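Local coordinates for bacterioferritin (Mycobacterium tuberculosis, PDB 3UOI), which probably stores iron, oxidising iron(II) with dioxygen at a ferroxidase centre and depositing the iron(III) mineral inside a hollow, heme-binding shell of 24 subunits, at residues R11-Q16 with E58-R63; P105-C110 with T117-L122. All blocks are in the same frame, centred on the assembly; numbering follows the deposited sequence.

Interaction 1. Residues R11-Q16 with E58-R63; sequences RLLNEQ and EEITDR. With HEM (protoporphyrin IX containing Fe), chain B.
Leu13 and Ile60 face each other between the first two long helices of the ferritin four-helix bundle, helix 7-36 and helix 40-66. Over the short segments the axes run antiparallel at 157° and approach to 9.9 Å, a spacing filled by side chains; both CB atoms of this pair point across the gap. Ile60 uses both of its branches. Its CG2 lies 3.7 Å from the carbonyl oxygen Leu13 O, so part of the packing is against backbone, and Ile60 CG2 also faces Leu13 CD2 at 4.3 Å. Its other branch reaches along the interface and sets CD1 4.0 Å from Gln16 CG, the two side chains meeting at about a right angle. With CG anti to the backbone N (chi1 -176°), the CG methylene of Gln16 is set against Ile60; a bend at chi2 then carries the amide off to be held at both ends, OE1 accepting from Arg102 and NE2 donating to Glu20, a predicted iron ligand, which is consistent with a second-shell position beside the predicted ferroxidase centre. At the other end of the contact, Leu13 CD1 touches Arg63 CG at 4.1 Å, the two side chains crossing at a slant, with contact at that one methylene. The guanidinium continues past it, with NH1 in a salt bridge to Glu130 of a third subunit. Glu58 turns from this interface to the heme pocket, where OE2 forms salt bridges to Lys32 and Arg47 of a second subunit and Glu58 OE1 sits 3.1 Å from the heme methyl CMD.

Interaction 2. Residues P105-C110 with T117-L122; sequences PGIVMC and TSAVLL
The last two long helices of the ferritin bundle, helix 85-112 and helix 116-146, pack here just beside the short turn that joins them. Their local axes come within 8.6 Å at an angle of 161°, and the CA atoms of Ile107 and Ala119 are 5.0 Å apart. The close approach is consistent with the small side chain of Ala119: its CB points at the facing helix and meets Cys110 CB at 3.8 Å, with Ile107 CG2 slightly farther off at 4.2 Å. Ile107 and Leu122 lie alongside one another, pointing opposite ways, which brings Ile107 CG1 to 3.8 Å from Leu122 CB. The end of the isoleucine continues alongside the backbone, where Ile107 CD1 is 4.0 Å from Leu122 O. Cys110 holds SG anti to its carbonyl carbon (chi1 -75°), which directs the sulfur to the leucine branch; Cys110 SG and Leu122 CD1 are 4.0 Å apart. All these touching residues are buried, and Leu12 of helix 7-36 packs on both Cys110 and Leu122. Ser118 lies nearer the turn, its OG hydrogen-bonded to Asp115. Beyond the pair, Ile107 also packs on Thr116 of a fourth subunit. Two antiparallel helices joined by a short turn form an alpha-alpha hairpin, here the second of the ferritin four-helix bundle, closed by small and branched side chains.

Overall arrangement
Interaction 1 joins the first pair of long helices and interaction 2 the second, in series along the chain, and their centres lie 11 Å apart on the same side of the chain's centre. They touch directly. Arg63 NE is 3.2 Å from Ser118 OG, a probable hydrogen bond between the two hairpins, and Leu12 CD2 packs 3.5 Å from Cys110 SG. The predicted ferroxidase site is closer to interaction 1: the side chain of Gln16 is about 3 Å from that of Glu20 at nearest atoms, whereas that of Leu122 is about 7 Å from it. Heme contact belongs to interaction 1 alone, through Glu58.

Interaction 1. Residues R11-Q16 with E58-R63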
loop_
_atom_site.group_PDB
_atom_site.type_symbol
_atom_site.label_atom_id
_atom_site.label_comp_id
_atom_site.label_asym_id
_atom_site.label_seq_id
_atom_site.Cartn_x
_atom_site.Cartn_y
_atom_site.Cartn_z
ATOM N N ARG A 11 42.060 -36.268 -21.470
ATOM C CA ARG A 11 42.354 -37.202 -20.417
ATOM C C ARG A 11 42.408 -36.457 -19.093
ATOM O O ARG A 11 42.009 -36.954 -18.093
ATOM C CB ARG A 11 43.710 -37.862 -20.642
ATOM C CG ARG A 11 43.864 -39.198 -20.008
ATOM C CD ARG A 11 44.854 -40.069 -20.725
ATOM N NE ARG A 11 46.096 -39.363 -20.837
ATOM C CZ ARG A 11 46.556 -38.792 -21.932
ATOM N NH1 ARG A 11 45.904 -38.864 -23.083
ATOM N NH2 ARG A 11 47.692 -38.139 -21.863
ATOM N N LEU A 12 42.972 -35.278 -19.126
ATOM C CA LEU A 12 43.178 -34.508 -17.924
ATOM C C LEU A 12 41.833 -34.142 -17.311
ATOM O O LEU A 12 41.644 -34.226 -16.138
ATOM C CB LEU A 12 44.013 -33.286 -18.240
ATOM C CG LEU A 12 44.000 -32.173 -17.230
ATOM C CD1 LEU A 12 44.766 -32.564 -16.087
ATOM C CD2 LEU A 12 44.554 -31.008 -17.829
ATOM N N LEU A 13 40.936 -33.737 -18.180
ATOM C CA LEU A 13 39.619 -33.343 -17.836
ATOM C C LEU A 13 38.866 -34.500 -17.261
ATOM O O LEU A 13 38.285 -34.373 -16.237
ATOM C CB LEU A 13 38.910 -32.737 -19.057
ATOM C CG LEU A 13 39.292 -31.297 -19.449
ATOM C CD1 LEU A 13 38.645 -30.751 -20.694
ATOM C CD2 LEU A 13 39.087 -30.371 -18.318
ATOM N N ASN A 14 38.935 -35.639 -17.909
ATOM C CA ASN A 14 38.258 -36.833 -17.442
ATOM C C ASN A 14 38.800 -37.333 -16.116
ATOM O O ASN A 14 38.106 -37.872 -15.343
ATOM C CB ASN A 14 38.188 -37.933 -18.473
ATOM C CG ASN A 14 36.958 -37.883 -19.263
ATOM O OD1 ASN A 14 35.888 -37.978 -18.735
ATOM N ND2 ASN A 14 37.094 -37.755 -20.539
ATOM N N GLU A 15 40.081 -37.128 -15.936
ATOM C CA GLU A 15 40.727 -37.481 -14.719
ATOM C C GLU A 15 40.164 -36.653 -13.583
ATOM O O GLU A 15 39.929 -37.139 -12.544
ATOM C CB GLU A 15 42.214 -37.197 -14.825
ATOM C CG GLU A 15 43.047 -38.355 -15.165
ATOM C CD GLU A 15 44.495 -38.019 -15.112
ATOM O OE1 GLU A 15 45.114 -38.009 -16.163
ATOM O OE2 GLU A 15 44.997 -37.760 -14.014
ATOM N N GLN A 16 40.022 -35.362 -13.834
ATOM C CA GLN A 16 39.524 -34.412 -12.865
ATOM C C GLN A 16 38.075 -34.671 -12.598
ATOM O O GLN A 16 37.632 -34.555 -11.496
ATOM C CB GLN A 16 39.854 -32.984 -13.219
ATOM C CG GLN A 16 39.451 -31.963 -12.214
ATOM C CD GLN A 16 40.115 -32.101 -10.862
ATOM O OE1 GLN A 16 41.189 -32.628 -10.721
ATOM N NE2 GLN A 16 39.430 -31.648 -9.867
ATOM N N GLU A 58 29.595 -30.990 -13.168
ATOM C CA GLU A 58 28.797 -30.536 -14.295
ATOM C C GLU A 58 29.581 -29.597 -15.204
ATOM O O GLU A 58 29.514 -29.700 -16.376
ATOM C CB GLU A 58 27.549 -29.812 -13.823
ATOM C CG GLU A 58 26.769 -29.099 -14.912
ATOM C CD GLU A 58 25.336 -28.766 -14.539
ATOM O OE1 GLU A 58 25.051 -28.642 -13.375
ATOM O OE2 GLU A 58 24.521 -28.628 -15.416
ATOM N N GLU A 59 30.327 -28.685 -14.636
ATOM C CA GLU A 59 31.080 -27.761 -15.445
ATOM C C GLU A 59 32.096 -28.459 -16.338
ATOM O O GLU A 59 32.193 -28.156 -17.481
ATOM C CB GLU A 59 31.680 -26.657 -14.592
ATOM C CG GLU A 59 30.579 -25.825 -14.014
ATOM C CD GLU A 59 30.988 -24.718 -13.106
ATOM O OE1 GLU A 59 32.105 -24.210 -13.168
ATOM O OE2 GLU A 59 30.124 -24.324 -12.335
ATOM N N ILE A 60 32.803 -29.413 -15.791
ATOM C CA ILE A 60 33.782 -30.163 -16.581
ATOM C C ILE A 60 33.089 -30.947 -17.677
ATOM O O ILE A 60 33.552 -31.019 -18.788
ATOM C CB ILE A 60 34.654 -31.081 -15.718
ATOM C CG1 ILE A 60 35.535 -30.255 -14.841
ATOM C CG2 ILE A 60 35.537 -31.901 -16.513
ATOM C CD1 ILE A 60 35.856 -30.867 -13.540
ATOM N N THR A 61 31.944 -31.486 -17.327
ATOM C CA THR A 61 31.171 -32.264 -18.247
ATOM C C THR A 61 30.821 -31.487 -19.502
ATOM O O THR A 61 30.957 -32.010 -20.543
ATOM C CB THR A 61 29.901 -32.762 -17.586
ATOM O OG1 THR A 61 30.254 -33.461 -16.416
ATOM C CG2 THR A 61 29.160 -33.674 -18.510
ATOM N N ASP A 62 30.413 -30.232 -19.358
ATOM C CA ASP A 62 30.080 -29.337 -20.449
ATOM C C ASP A 62 31.350 -29.090 -21.271
ATOM O O ASP A 62 31.286 -29.017 -22.443
ATOM C CB ASP A 62 29.628 -27.943 -19.965
ATOM C CG ASP A 62 28.307 -27.916 -19.236
ATOM O OD1 ASP A 62 27.488 -28.731 -19.493
ATOM O OD2 ASP A 62 28.100 -27.033 -18.440
ATOM N N ARG A 63 32.488 -28.910 -20.611
ATOM C CA ARG A 63 33.724 -28.627 -21.331
ATOM C C ARG A 63 34.115 -29.802 -22.240
ATOM O O ARG A 63 34.435 -29.616 -23.364
ATOM C CB ARG A 63 34.847 -28.244 -20.354
ATOM C CG ARG A 63 36.051 -27.575 -20.912
ATOM C CD ARG A 63 35.803 -26.330 -21.772
ATOM N NE ARG A 63 36.899 -26.111 -22.711
ATOM C CZ ARG A 63 36.889 -25.378 -23.799
ATOM N NH1 ARG A 63 35.854 -24.708 -24.139
ATOM N NH2 ARG A 63 37.973 -25.321 -24.531
HETATM C CHA HEM B . 21.760 -31.176 -6.273
HETATM C CHB HEM B . 22.376 -35.311 -3.894
HETATM C CHC HEM B . 25.317 -36.818 -7.412
HETATM C CHD HEM B . 24.543 -32.776 -9.949
HETATM C C1A HEM B . 21.516 -32.208 -5.392
HETATM C C2A HEM B . 20.451 -32.340 -4.426
HETATM C C3A HEM B . 20.664 -33.498 -3.767
HETATM C C4A HEM B . 21.831 -34.112 -4.286
HETATM C CMA HEM B . 19.822 -34.139 -2.654
HETATM C CAA HEM B . 19.328 -31.275 -4.264
HETATM C CBA HEM B . 18.556 -31.218 -5.591
HETATM C CGA HEM B . 17.036 -31.201 -5.482
HETATM O O1A HEM B . 16.296 -31.601 -6.456
HETATM O O2A HEM B . 16.536 -30.762 -4.411
HETATM C C1B HEM B . 23.282 -36.071 -4.613
HETATM C C2B HEM B . 23.915 -37.306 -4.165
HETATM C C3B HEM B . 24.711 -37.740 -5.136
HETATM C C4B HEM B . 24.623 -36.767 -6.224
HETATM C CMB HEM B . 23.688 -38.052 -2.823
HETATM C CAB HEM B . 25.543 -39.050 -5.013
HETATM C CBB HEM B . 26.553 -39.298 -5.838
HETATM C C1C HEM B . 25.393 -35.883 -8.436
HETATM C C2C HEM B . 26.266 -35.953 -9.604
HETATM C C3C HEM B . 26.012 -34.831 -10.312
HETATM C C4C HEM B . 25.055 -34.001 -9.589
HETATM C CMC HEM B . 27.244 -37.114 -9.945
HETATM C CAC HEM B . 26.634 -34.411 -11.643
HETATM C CBC HEM B . 26.561 -33.103 -11.907
HETATM C C1D HEM B . 23.793 -31.950 -9.147
HETATM C C2D HEM B . 23.516 -30.572 -9.445
HETATM C C3D HEM B . 22.654 -30.115 -8.284
HETATM C C4D HEM B . 22.503 -31.233 -7.442
HETATM C CMD HEM B . 23.936 -29.755 -10.714
HETATM C CAD HEM B . 22.016 -28.761 -8.047
HETATM C CBD HEM B . 23.128 -27.873 -7.514
HETATM C CGD HEM B . 22.466 -26.584 -7.122
HETATM O O1D HEM B . 21.297 -26.619 -6.624
HETATM O O2D HEM B . 23.106 -25.537 -7.323
HETATM N NA HEM B . 22.328 -33.293 -5.243
HETATM N NB HEM B . 23.748 -35.744 -5.865
HETATM N NC HEM B . 24.704 -34.689 -8.495
HETATM N ND HEM B . 23.253 -32.329 -7.930
HETATM FE FE HEM B . 23.538 -33.945 -6.938
#

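Interaction 2. Residues P105-C110 with T117-L122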
loop_
_atom_site.group_PDB
_atom_site.type_symbol
_atom_site.label_atom_id
_atom_site.label_comp_id
_atom_site.label_asym_id
_atom_site.label_seq_id
_atom_site.Cartn_x
_atom_site.Cartn_y
_atom_site.Cartn_z
ATOM N N PRO A 105 50.398 -29.042 -12.544
ATOM C CA PRO A 105 51.020 -29.391 -13.820
ATOM C C PRO A 105 50.047 -29.332 -15.003
ATOM O O PRO A 105 50.358 -28.847 -16.026
ATOM C CB PRO A 105 51.523 -30.793 -13.561
ATOM C CG PRO A 105 50.974 -31.163 -12.279
ATOM C CD PRO A 105 50.716 -30.029 -11.526
ATOM N N GLY A 106 48.837 -29.777 -14.791
ATOM C CA GLY A 106 47.816 -29.817 -15.827
ATOM C C GLY A 106 47.410 -28.519 -16.500
ATOM O O GLY A 106 47.193 -28.487 -17.681
ATOM N N ILE A 107 47.303 -27.462 -15.729
ATOM C CA ILE A 107 47.028 -26.147 -16.263
ATOM C C ILE A 107 48.187 -25.683 -17.197
ATOM O O ILE A 107 47.987 -25.175 -18.262
ATOM C CB ILE A 107 46.816 -25.130 -15.109
ATOM C CG1 ILE A 107 45.568 -25.474 -14.270
ATOM C CG2 ILE A 107 46.779 -23.789 -15.611
ATOM C CD1 ILE A 107 45.574 -24.995 -12.864
ATOM N N VAL A 108 49.401 -25.904 -16.765
ATOM C CA VAL A 108 50.492 -25.529 -17.608
ATOM C C VAL A 108 50.397 -26.313 -18.893
ATOM O O VAL A 108 50.543 -25.768 -19.939
ATOM C CB VAL A 108 51.820 -25.740 -16.966
ATOM C CG1 VAL A 108 52.896 -25.585 -17.986
ATOM C CG2 VAL A 108 51.997 -24.763 -15.909
ATOM N N MET A 109 50.092 -27.592 -18.795
ATOM C CA MET A 109 49.986 -28.353 -20.020
ATOM C C MET A 109 48.886 -27.809 -20.928
ATOM O O MET A 109 49.102 -27.613 -22.075
ATOM C CB MET A 109 49.773 -29.808 -19.762
ATOM C CG MET A 109 49.602 -30.590 -21.007
ATOM S SD MET A 109 47.952 -30.730 -21.624
ATOM C CE MET A 109 47.258 -31.707 -20.376
ATOM N N CYS A 110 47.732 -27.494 -20.362
ATOM C CA CYS A 110 46.641 -26.964 -21.126
ATOM C C CYS A 110 47.028 -25.711 -21.854
ATOM O O CYS A 110 46.676 -25.578 -22.969
ATOM C CB CYS A 110 45.456 -26.651 -20.242
ATOM S SG CYS A 110 44.605 -28.031 -19.723
ATOM N N THR A 117 40.522 -21.870 -22.480
ATOM C CA THR A 117 39.283 -22.050 -21.830
ATOM C C THR A 117 39.388 -23.181 -20.817
ATOM O O THR A 117 38.980 -23.000 -19.692
ATOM C CB THR A 117 38.177 -22.249 -22.832
ATOM O OG1 THR A 117 38.173 -21.153 -23.722
ATOM C CG2 THR A 117 36.857 -22.310 -22.157
ATOM N N SER A 118 39.966 -24.311 -21.197
ATOM C CA SER A 118 40.106 -25.402 -20.261
ATOM C C SER A 118 41.011 -25.058 -19.096
ATOM O O SER A 118 40.684 -25.301 -18.000
ATOM C CB SER A 118 40.557 -26.673 -20.921
ATOM O OG SER A 118 39.893 -26.956 -22.098
ATOM N N ALA A 119 42.116 -24.404 -19.380
ATOM C CA ALA A 119 43.034 -24.047 -18.338
ATOM C C ALA A 119 42.265 -23.157 -17.361
ATOM O O ALA A 119 42.443 -23.280 -16.201
ATOM C CB ALA A 119 44.199 -23.346 -18.859
ATOM N N VAL A 120 41.432 -22.273 -17.886
ATOM C CA VAL A 120 40.701 -21.335 -17.058
ATOM C C VAL A 120 39.726 -22.023 -16.127
ATOM O O VAL A 120 39.678 -21.765 -14.968
ATOM C CB VAL A 120 40.087 -20.149 -17.835
ATOM C CG1 VAL A 120 39.209 -19.323 -16.962
ATOM C CG2 VAL A 120 41.163 -19.282 -18.346
ATOM N N LEU A 121 39.041 -22.998 -16.640
ATOM C CA LEU A 121 38.197 -23.763 -15.792
ATOM C C LEU A 121 39.003 -24.472 -14.664
ATOM O O LEU A 121 38.600 -24.502 -13.557
ATOM C CB LEU A 121 37.447 -24.766 -16.629
ATOM C CG LEU A 121 36.728 -25.882 -15.907
ATOM C CD1 LEU A 121 35.707 -25.351 -15.025
ATOM C CD2 LEU A 121 36.171 -26.824 -16.836
ATOM N N LEU A 122 40.146 -25.028 -15.000
ATOM C CA LEU A 122 40.950 -25.728 -14.044
ATOM C C LEU A 122 41.496 -24.756 -13.027
ATOM O O LEU A 122 41.669 -25.082 -11.900
ATOM C CB LEU A 122 41.972 -26.570 -14.734
ATOM C CG LEU A 122 41.326 -27.570 -15.688
ATOM C CD1 LEU A 122 42.272 -28.334 -16.474
ATOM C CD2 LEU A 122 40.404 -28.494 -14.986
#